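Local coordinates for protein beta-L-arabinobiosidase (Bacteroides thetaiotaomicron, PDB 5MQR) that probably hydrolyses glycosidic bonds in plant pectin as a beta-L-arabinobiosidase, at residues A818-N823 / F872-T877. Sequence-based numbering, arbitrary orientation.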
loop_
_atom_site.group_PDB
_atom_site.type_symbol
_atom_site.label_atom_id
_atom_site.label_comp_id
_atom_site.label_asym_id
_atom_site.label_seq_id
_atom_site.Cartn_x
_atom_site.Cartn_y
_atom_site.Cartn_z
ATOM N N ALA A 818 -18.103 -39.551 30.095
ATOM C CA ALA A 818 -17.374 -38.313 30.254
ATOM C C ALA A 818 -16.559 -38.049 28.987
ATOM O O ALA A 818 -15.428 -38.487 28.852
ATOM C CB ALA A 818 -16.491 -38.361 31.489
ATOM N N ARG A 819 -17.163 -37.303 28.071
ATOM C CA ARG A 819 -16.568 -36.979 26.781
ATOM C C ARG A 819 -15.766 -35.664 26.857
ATOM O O ARG A 819 -16.194 -34.736 27.560
ATOM C CB ARG A 819 -17.674 -36.890 25.741
ATOM C CG ARG A 819 -18.287 -38.238 25.406
ATOM C CD ARG A 819 -19.595 -38.103 24.634
ATOM N NE ARG A 819 -19.415 -37.407 23.363
ATOM C CZ ARG A 819 -18.968 -37.936 22.216
ATOM N NH1 ARG A 819 -18.629 -39.216 22.120
ATOM N NH2 ARG A 819 -18.877 -37.157 21.134
ATOM N N PRO A 820 -14.605 -35.571 26.153
ATOM C CA PRO A 820 -13.846 -34.306 26.234
ATOM C C PRO A 820 -14.498 -33.131 25.536
ATOM O O PRO A 820 -14.002 -32.023 25.685
ATOM C CB PRO A 820 -12.500 -34.641 25.573
ATOM C CG PRO A 820 -12.794 -35.808 24.709
ATOM C CD PRO A 820 -13.805 -36.608 25.487
ATOM N N THR A 821 -15.573 -33.372 24.775
ATOM C CA THR A 821 -16.460 -32.311 24.305
ATOM C C THR A 821 -16.992 -31.455 25.455
ATOM O O THR A 821 -16.517 -30.328 25.672
ATOM C CB THR A 821 -17.676 -32.874 23.555
ATOM O OG1 THR A 821 -18.251 -33.942 24.327
ATOM C CG2 THR A 821 -17.278 -33.374 22.167
ATOM N N ILE A 822 -17.965 -31.992 26.190
ATOM C CA ILE A 822 -18.700 -31.196 27.185
ATOM C C ILE A 822 -17.794 -30.739 28.334
ATOM O O ILE A 822 -17.956 -29.636 28.833
ATOM C CB ILE A 822 -19.991 -31.888 27.700
ATOM C CG1 ILE A 822 -20.722 -30.970 28.690
ATOM C CG2 ILE A 822 -19.688 -33.215 28.371
ATOM C CD1 ILE A 822 -22.191 -31.290 28.901
ATOM N N ASN A 823 -16.819 -31.557 28.718
ATOM C CA ASN A 823 -15.860 -31.151 29.758
ATOM C C ASN A 823 -14.982 -29.951 29.367
ATOM O O ASN A 823 -14.769 -29.072 30.194
ATOM C CB ASN A 823 -15.016 -32.329 30.236
ATOM C CG ASN A 823 -15.823 -33.278 31.094
ATOM O OD1 ASN A 823 -16.161 -32.936 32.235
ATOM N ND2 ASN A 823 -16.199 -34.448 30.537
ATOM N N PHE A 872 -6.272 -37.368 24.643
ATOM C CA PHE A 872 -7.477 -37.124 25.422
ATOM C C PHE A 872 -8.615 -37.885 24.802
ATOM O O PHE A 872 -8.864 -37.758 23.611
ATOM C CB PHE A 872 -7.847 -35.643 25.462
ATOM C CG PHE A 872 -6.933 -34.820 26.308
ATOM C CD1 PHE A 872 -6.999 -34.900 27.684
ATOM C CD2 PHE A 872 -6.011 -33.947 25.725
ATOM C CE1 PHE A 872 -6.156 -34.139 28.470
ATOM C CE2 PHE A 872 -5.174 -33.167 26.514
ATOM C CZ PHE A 872 -5.248 -33.268 27.890
ATOM N N GLU A 873 -9.302 -38.671 25.617
ATOM C CA GLU A 873 -10.334 -39.574 25.134
ATOM C C GLU A 873 -11.503 -39.660 26.116
ATOM O O GLU A 873 -11.370 -39.352 27.306
ATOM C CB GLU A 873 -9.744 -40.968 24.903
ATOM C CG GLU A 873 -8.645 -41.012 23.844
ATOM C CD GLU A 873 -8.079 -42.409 23.607
ATOM O OE1 GLU A 873 -8.607 -43.384 24.173
ATOM O OE2 GLU A 873 -7.095 -42.530 22.827
ATOM N N THR A 874 -12.639 -40.083 25.574
ATOM C CA THR A 874 -13.862 -40.305 26.317
ATOM C C THR A 874 -13.624 -41.354 27.386
ATOM O O THR A 874 -12.907 -42.325 27.159
ATOM C CB THR A 874 -14.965 -40.822 25.389
ATOM O OG1 THR A 874 -15.270 -39.822 24.411
ATOM C CG2 THR A 874 -16.227 -41.164 26.165
HETATM N N MSE A 875 -14.187 -41.123 28.557
HETATM C CA MSE A 875 -14.071 -42.077 29.657
HETATM C C MSE A 875 -15.440 -42.709 29.718
HETATM O O MSE A 875 -16.445 -42.026 29.939
HETATM C CB MSE A 875 -13.547 -41.271 30.855
HETATM C CG MSE A 875 -13.186 -42.019 32.134
HETATM SE SE MSE A 875 -11.888 -43.502 31.876
HETATM C CE MSE A 875 -10.249 -42.701 31.240
ATOM N N ARG A 876 -15.508 -44.006 29.432
ATOM C CA ARG A 876 -16.741 -44.778 29.643
ATOM C C ARG A 876 -16.888 -45.081 31.146
ATOM O O ARG A 876 -15.996 -44.768 31.943
ATOM C CB ARG A 876 -16.769 -46.066 28.794
ATOM C CG ARG A 876 -16.693 -45.825 27.284
ATOM C CD ARG A 876 -17.159 -47.046 26.502
ATOM N NE ARG A 876 -17.185 -46.832 25.048
ATOM C CZ ARG A 876 -16.493 -47.520 24.133
ATOM N NH1 ARG A 876 -15.666 -48.511 24.460
ATOM N NH2 ARG A 876 -16.641 -47.220 22.852
ATOM N N THR A 877 -18.023 -45.674 31.512
ATOM C CA THR A 877 -18.363 -46.016 32.899
ATOM C C THR A 877 -17.188 -46.552 33.730
ATOM O O THR A 877 -17.016 -46.138 34.867
ATOM C CB THR A 877 -19.503 -47.057 32.910
ATOM O OG1 THR A 877 -20.497 -46.670 31.948
ATOM C CG2 THR A 877 -20.130 -47.183 34.308
#
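Chi1 of Thr874 (-64°) sets OG1 anti to its own carbonyl carbon and CG2 anti to the backbone N, and chi1 of Arg819 (-70°) likewise places CG anti to the carbonyl carbon. The two side chains lie side by side and point the same way. Arg819 CG is 3.5 Å from Thr874 OG1 and 3.7 Å from Thr874 CG2, an aliphatic stem resting against both branches. The bend at chi3 takes the guanidinium onward to Asp803, where NE forms a salt bridge, while Thr874 OG1 and Ser810 OG are hydrogen-bonded. The Pro820 ring crosses the Thr874 side chain at about a right angle, its CD 3.7 Å from Thr874 OG1.

How a helix start can be tied to a remote loop by direct hydrogen bonds that run from backbone to backbone, with side-chain packing beside them, is seen one residue earlier. Ala818 and Met875, a selenomethionine, form a single antiparallel hydrogen-bonded bridge: Met875 N donates to Ala818 O at 2.9 Å, the straighter of the two bonds, and Ala818 N reaches Met875 O at 3.0 Å. Arg819 is the N-cap residue, and its carbonyl O receives Asn823 ND2 at 3.0 Å.

The bridge thus joins the entrance of helix 820-839 to the loop following strand 871-872, within the glycoside hydrolase region, with helix 843-864 touching Met875 through Leu864 and Asn823 through Val860 and Leu864.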